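Long-range contacts in DUF5037 domain-containing protein (Ruminococcus gnavus, PDB 4GL6), which is of unknown function but belongs to the DUF5037 family, its single chain folding into two separate four-stranded sheets packed with helices: residues L176-Y181 against Q213-T218; G56-P61 against I68-D73. All blocks are in the same frame, centred on the assembly; numbering follows the deposited sequence.

Contact 1 (L176-Y181 against Q213-T218); sequences LLYVYY and QPYFGT
Tyr-180 and Tyr-215 stack their rings on one face of an antiparallel strand pair that forms the edge of a mixed four-stranded sheet, strand 215-220 being outermost. The rings make an offset stack, centroids 4.9 Å apart and planes 13° from parallel. Tyr-215 has its CG between the backbone N and the carbonyl carbon (chi1 85°), which sets that atom 3.9 Å from Tyr-180 CE2. Tyr-215 CB sits over the face of the Tyr-180 ring, 3.5 Å from Tyr-180 CD2. Tyr-178, on the same face, stands across from Gly-217, which brings no side chain against the ring. This is the solvent side: Tyr-215 is exposed, though the two tyrosines stack closely, and flat phenols suit such a surface; Trp-143 and Tyr-145 continue the aromatic row.

The other face is buried, its dense packing due to what covers its mostly apolar side chains. Leu-177 packs on helix 156-171 and Phe-216 on helix 231-239, with Val-179 against Ile-146 and Thr-218 against Phe-227; Asp-229 satisfies Thr-218 OG1. Paired backbone bonds join Leu-177 to Thr-218 and Val-179 to Phe-216. Beyond them, Tyr-181 N still donates to Pro-214 O at 2.9 Å, with an N-H...O angle of 167°.

Contact 2 (G56-P61 against I68-D73); sequences GSYFNP and IEIIYD
Tyr-58 lays its ring alongside Ile-70, CE2 lying 3.9 Å from Ile-70 CG1, while its CB meets CG1 of Ile-68. Its CG is anti to the carbonyl carbon (chi1 -58°), and farther out the hydroxyl OH reaches CB of Asp-73 at 3.5 Å. The long, flat side chain can thus touch three residues of the returning segment 68-73 while Ile-10, Tyr-13 and Leu-14 of helix 6-18 pack against it. An alanine here would probably leave a gap between Ile-70, Asp-73 and that helix, and Ile-70 would lose the ring it lies beside. The Asp-73 carboxylate is held from outside the pair, OD2 by the hydroxyls of Tyr-13 and Tyr-18 and OD1 by Tyr-75 N.

Toward the hairpin turn, Phe-59 and Glu-69 exchange two backbone bonds. Their side chains point the same way, and Glu-69 OE1 lies 3.4 Å from Phe-59 CD2. Ile-68 CD1 crosses to Asn-60 CB at 3.6 Å, while Asn-60 OD1 is hydrogen-bonded to Lys-9 NZ.

The two strands form an antiparallel hairpin interrupted by a classic beta bulge: Ile-71 and Tyr-72 both face Ser-57. Ile-71 has phi/psi of -81°/-60°, and the chain turns a corner there; the short serine side chain lies against its CB and CD1, the latter 3.6 Å from Ser-57 OG. Ser-57 O accepts Ile-71 N at 2.9 Å and Tyr-72 N at 3.1 Å, both arriving from the same face of its plane, so one carbonyl serves two donors and the extra residue of the bulge keeps its backbone N-H paired.

From the N terminus the chain runs through helix 6-18 and strands 22-28 and 40-46 before contact 2 closes a short hairpin, with six residues between its segments. This adds the last strand to the antiparallel sheet. Helix 75-95 then leads away to the mixed sheet, whose strands 99-104 and 140-147 come before contact 1 opens. Contact 1 closes a longer, largely helical loop of 31 residues, bringing strand 215-220 back beside strand 175-182. The two loops follow one another in series, neither enclosing nor crossing the other. Their centres are about 34 Å apart, on opposite sides of the chain's centre, and each completes an edge of a different sheet.

Contact 1 (L176-Y181 against Q213-T218)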
loop_
_atom_site.group_PDB
_atom_site.type_symbol
_atom_site.label_atom_id
_atom_site.label_comp_id
_atom_site.label_asym_id
_atom_site.label_seq_id
_atom_site.Cartn_x
_atom_site.Cartn_y
_atom_site.Cartn_z
ATOM N N LEU A 176 5.875 7.722 5.739
ATOM C CA LEU A 176 6.587 6.731 6.561
ATOM C C LEU A 176 7.203 5.640 5.682
ATOM O O LEU A 176 6.670 5.310 4.613
ATOM C CB LEU A 176 5.655 6.071 7.586
ATOM C CG LEU A 176 5.173 7.007 8.701
ATOM C CD1 LEU A 176 4.111 7.969 8.188
ATOM C CD2 LEU A 176 4.654 6.243 9.900
ATOM N N LEU A 177 8.321 5.084 6.155
ATOM C CA LEU A 177 9.027 3.972 5.493
ATOM C C LEU A 177 9.264 2.856 6.499
ATOM O O LEU A 177 9.762 3.113 7.604
ATOM C CB LEU A 177 10.384 4.423 4.968
ATOM C CG LEU A 177 11.254 3.383 4.232
ATOM C CD1 LEU A 177 10.535 2.723 3.062
ATOM C CD2 LEU A 177 12.541 4.030 3.744
ATOM N N TYR A 178 8.913 1.630 6.101
ATOM C CA TYR A 178 9.169 0.410 6.881
ATOM C C TYR A 178 9.914 -0.560 5.939
ATOM O O TYR A 178 9.453 -0.799 4.816
ATOM C CB TYR A 178 7.863 -0.202 7.382
ATOM C CG TYR A 178 7.017 0.710 8.256
ATOM C CD1 TYR A 178 6.029 1.555 7.701
ATOM C CD2 TYR A 178 7.160 0.710 9.629
ATOM C CE1 TYR A 178 5.242 2.390 8.504
ATOM C CE2 TYR A 178 6.379 1.531 10.441
ATOM C CZ TYR A 178 5.420 2.366 9.881
ATOM O OH TYR A 178 4.655 3.178 10.683
ATOM N N VAL A 179 11.091 -1.030 6.342
ATOM C CA VAL A 179 11.878 -1.957 5.522
ATOM C C VAL A 179 12.206 -3.144 6.374
ATOM O O VAL A 179 12.943 -3.014 7.350
ATOM C CB VAL A 179 13.179 -1.327 4.971
ATOM C CG1 VAL A 179 13.909 -2.334 4.079
ATOM C CG2 VAL A 179 12.854 -0.065 4.174
ATOM N N TYR A 180 11.631 -4.288 6.008
ATOM C CA TYR A 180 11.853 -5.574 6.683
ATOM C C TYR A 180 12.898 -6.349 5.896
ATOM O O TYR A 180 12.741 -6.505 4.680
ATOM C CB TYR A 180 10.551 -6.384 6.725
ATOM C CG TYR A 180 9.504 -5.867 7.681
ATOM C CD1 TYR A 180 8.625 -4.864 7.307
ATOM C CD2 TYR A 180 9.353 -6.430 8.961
ATOM C CE1 TYR A 180 7.646 -4.398 8.189
ATOM C CE2 TYR A 180 8.379 -5.971 9.847
ATOM C CZ TYR A 180 7.530 -4.947 9.449
ATOM O OH TYR A 180 6.554 -4.501 10.289
ATOM N N TYR A 181 13.970 -6.785 6.569
ATOM C CA TYR A 181 15.038 -7.607 5.961
ATOM C C TYR A 181 14.809 -9.066 6.392
ATOM O O TYR A 181 15.361 -9.544 7.388
ATOM C CB TYR A 181 16.405 -7.095 6.369
ATOM C CG TYR A 181 16.686 -5.696 5.852
ATOM C CD1 TYR A 181 16.356 -4.565 6.607
ATOM C CD2 TYR A 181 17.275 -5.496 4.611
ATOM C CE1 TYR A 181 16.620 -3.276 6.137
ATOM C CE2 TYR A 181 17.540 -4.210 4.126
ATOM C CZ TYR A 181 17.222 -3.099 4.900
ATOM O OH TYR A 181 17.481 -1.824 4.412
ATOM N N GLN A 213 11.971 -10.531 12.916
ATOM C CA GLN A 213 12.843 -10.229 11.772
ATOM C C GLN A 213 13.278 -8.754 11.890
ATOM O O GLN A 213 12.471 -7.912 12.305
ATOM C CB GLN A 213 12.096 -10.448 10.443
ATOM C CG GLN A 213 11.648 -11.884 10.157
ATOM C CD GLN A 213 12.739 -12.815 9.665
ATOM O OE1 GLN A 213 13.847 -12.421 9.305
ATOM N NE2 GLN A 213 12.400 -14.069 9.602
ATOM N N PRO A 214 14.536 -8.444 11.521
ATOM C CA PRO A 214 15.001 -7.067 11.633
ATOM C C PRO A 214 14.299 -6.138 10.661
ATOM O O PRO A 214 14.104 -6.503 9.497
ATOM C CB PRO A 214 16.491 -7.166 11.288
ATOM C CG PRO A 214 16.597 -8.353 10.407
ATOM C CD PRO A 214 15.555 -9.316 10.901
ATOM N N TYR A 215 13.899 -4.965 11.152
ATOM C CA TYR A 215 13.259 -3.964 10.324
ATOM C C TYR A 215 13.572 -2.555 10.783
ATOM O O TYR A 215 13.950 -2.322 11.924
ATOM C CB TYR A 215 11.744 -4.183 10.265
ATOM C CG TYR A 215 10.963 -3.571 11.401
ATOM C CD1 TYR A 215 10.987 -4.131 12.667
ATOM C CD2 TYR A 215 10.197 -2.415 11.198
ATOM C CE1 TYR A 215 10.266 -3.551 13.702
ATOM C CE2 TYR A 215 9.477 -1.820 12.217
ATOM C CZ TYR A 215 9.514 -2.395 13.470
ATOM O OH TYR A 215 8.782 -1.818 14.473
ATOM N N PHE A 216 13.410 -1.626 9.855
ATOM C CA PHE A 216 13.647 -0.219 10.084
ATOM C C PHE A 216 12.335 0.493 9.791
ATOM O O PHE A 216 11.800 0.336 8.699
ATOM C CB PHE A 216 14.755 0.258 9.152
ATOM C CG PHE A 216 14.989 1.742 9.172
ATOM C CD1 PHE A 216 15.525 2.355 10.294
ATOM C CD2 PHE A 216 14.726 2.519 8.044
ATOM C CE1 PHE A 216 15.776 3.731 10.310
ATOM C CE2 PHE A 216 14.979 3.893 8.045
ATOM C CZ PHE A 216 15.501 4.502 9.183
ATOM N N GLY A 217 11.853 1.273 10.770
ATOM C CA GLY A 217 10.612 2.041 10.688
ATOM C C GLY A 217 10.897 3.491 10.999
ATOM O O GLY A 217 11.444 3.799 12.063
ATOM N N THR A 218 10.560 4.387 10.075
ATOM C CA THR A 218 10.812 5.817 10.291
ATOM C C THR A 218 9.800 6.655 9.541
ATOM O O THR A 218 8.970 6.127 8.798
ATOM C CB THR A 218 12.267 6.224 9.882
ATOM O OG1 THR A 218 12.609 7.494 10.461
ATOM C CG2 THR A 218 12.451 6.271 8.365
#

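Contact 2 (G56-P61 against I68-D73)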
loop_
_atom_site.group_PDB
_atom_site.type_symbol
_atom_site.label_atom_id
_atom_site.label_comp_id
_atom_site.label_asym_id
_atom_site.label_seq_id
_atom_site.Cartn_x
_atom_site.Cartn_y
_atom_site.Cartn_z
ATOM N N GLY A 56 -11.857 -2.207 -1.697
ATOM C CA GLY A 56 -12.997 -1.407 -2.129
ATOM C C GLY A 56 -14.154 -1.682 -1.178
ATOM O O GLY A 56 -14.256 -2.763 -0.601
ATOM N N SER A 57 -15.033 -0.701 -1.041
ATOM C CA SER A 57 -16.141 -0.732 -0.106
ATOM C C SER A 57 -17.447 -0.656 -0.936
ATOM O O SER A 57 -17.607 0.270 -1.719
ATOM C CB SER A 57 -15.947 0.457 0.832
ATOM O OG SER A 57 -16.735 0.336 1.982
ATOM N N TYR A 58 -18.342 -1.649 -0.797
ATOM C CA TYR A 58 -19.612 -1.733 -1.564
ATOM C C TYR A 58 -20.823 -2.072 -0.676
ATOM O O TYR A 58 -20.667 -2.506 0.459
ATOM C CB TYR A 58 -19.508 -2.800 -2.692
ATOM C CG TYR A 58 -18.381 -2.566 -3.681
ATOM C CD1 TYR A 58 -17.087 -3.006 -3.414
ATOM C CD2 TYR A 58 -18.597 -1.877 -4.887
ATOM C CE1 TYR A 58 -16.033 -2.767 -4.312
ATOM C CE2 TYR A 58 -17.551 -1.631 -5.798
ATOM C CZ TYR A 58 -16.273 -2.076 -5.515
ATOM O OH TYR A 58 -15.226 -1.846 -6.380
ATOM N N PHE A 59 -22.022 -1.824 -1.207
ATOM C CA PHE A 59 -23.305 -2.177 -0.566
ATOM C C PHE A 59 -24.124 -2.913 -1.624
ATOM O O PHE A 59 -24.199 -2.448 -2.763
ATOM C CB PHE A 59 -24.035 -0.931 -0.047
ATOM C CG PHE A 59 -25.427 -1.196 0.466
ATOM C CD1 PHE A 59 -25.633 -1.679 1.761
ATOM C CD2 PHE A 59 -26.555 -0.931 -0.341
ATOM C CE1 PHE A 59 -26.933 -1.909 2.228
ATOM C CE2 PHE A 59 -27.853 -1.158 0.130
ATOM C CZ PHE A 59 -28.037 -1.646 1.416
ATOM N N ASN A 60 -24.697 -4.057 -1.244
ATOM C CA ASN A 60 -25.482 -4.899 -2.144
ATOM C C ASN A 60 -26.930 -4.897 -1.660
ATOM O O ASN A 60 -27.199 -5.478 -0.611
ATOM C CB ASN A 60 -24.922 -6.321 -2.163
ATOM C CG ASN A 60 -25.638 -7.219 -3.145
ATOM O OD1 ASN A 60 -25.697 -6.935 -4.337
ATOM N ND2 ASN A 60 -26.163 -8.316 -2.651
ATOM N N PRO A 61 -27.867 -4.253 -2.416
ATOM C CA PRO A 61 -29.268 -4.180 -1.950
ATOM C C PRO A 61 -29.986 -5.529 -1.774
ATOM O O PRO A 61 -29.611 -6.514 -2.414
ATOM C CB PRO A 61 -29.954 -3.324 -3.020
ATOM C CG PRO A 61 -28.851 -2.544 -3.642
ATOM C CD PRO A 61 -27.681 -3.468 -3.657
ATOM N N ILE A 68 -25.138 -3.266 -7.825
ATOM C CA ILE A 68 -24.264 -3.016 -6.678
ATOM C C ILE A 68 -24.044 -1.507 -6.503
ATOM O O ILE A 68 -23.909 -0.792 -7.495
ATOM C CB ILE A 68 -22.909 -3.780 -6.848
ATOM C CG1 ILE A 68 -22.113 -3.879 -5.531
ATOM C CG2 ILE A 68 -22.083 -3.211 -7.994
ATOM C CD1 ILE A 68 -22.647 -4.914 -4.559
ATOM N N GLU A 69 -24.051 -1.035 -5.253
ATOM C CA GLU A 69 -23.794 0.379 -4.916
ATOM C C GLU A 69 -22.350 0.507 -4.415
ATOM O O GLU A 69 -21.816 -0.410 -3.787
ATOM C CB GLU A 69 -24.793 0.884 -3.880
ATOM C CG GLU A 69 -26.222 0.905 -4.415
ATOM C CD GLU A 69 -27.268 1.313 -3.394
ATOM O OE1 GLU A 69 -26.906 1.830 -2.313
ATOM O OE2 GLU A 69 -28.474 1.115 -3.681
ATOM N N ILE A 70 -21.728 1.644 -4.700
ATOM C CA ILE A 70 -20.326 1.888 -4.381
ATOM C C ILE A 70 -20.217 2.851 -3.207
ATOM O O ILE A 70 -20.718 3.971 -3.290
ATOM C CB ILE A 70 -19.591 2.499 -5.607
ATOM C CG1 ILE A 70 -19.613 1.520 -6.804
ATOM C CG2 ILE A 70 -18.148 2.916 -5.270
ATOM C CD1 ILE A 70 -20.944 1.396 -7.534
ATOM N N ILE A 71 -19.590 2.417 -2.117
ATOM C CA ILE A 71 -19.304 3.307 -0.993
ATOM C C ILE A 71 -18.034 4.052 -1.454
ATOM O O ILE A 71 -18.050 5.277 -1.611
ATOM C CB ILE A 71 -19.131 2.553 0.337
ATOM C CG1 ILE A 71 -20.432 1.804 0.694
ATOM C CG2 ILE A 71 -18.757 3.537 1.447
ATOM C CD1 ILE A 71 -20.306 0.885 1.900
ATOM N N TYR A 72 -16.962 3.296 -1.705
ATOM C CA TYR A 72 -15.729 3.821 -2.325
ATOM C C TYR A 72 -14.958 2.659 -2.955
ATOM O O TYR A 72 -14.504 1.782 -2.226
ATOM C CB TYR A 72 -14.860 4.614 -1.343
ATOM C CG TYR A 72 -13.568 5.079 -1.961
ATOM C CD1 TYR A 72 -13.573 5.841 -3.127
ATOM C CD2 TYR A 72 -12.333 4.767 -1.386
ATOM C CE1 TYR A 72 -12.388 6.261 -3.719
ATOM C CE2 TYR A 72 -11.142 5.183 -1.973
ATOM C CZ TYR A 72 -11.175 5.927 -3.143
ATOM O OH TYR A 72 -10.017 6.350 -3.747
ATOM N N ASP A 73 -14.822 2.667 -4.292
ATOM C CA ASP A 73 -14.191 1.542 -5.036
ATOM C C ASP A 73 -12.714 1.266 -4.785
ATOM O O ASP A 73 -12.220 0.176 -5.104
ATOM C CB ASP A 73 -14.470 1.616 -6.550
ATOM C CG ASP A 73 -13.841 2.829 -7.253
ATOM O OD1 ASP A 73 -12.844 3.429 -6.785
ATOM O OD2 ASP A 73 -14.359 3.159 -8.345
#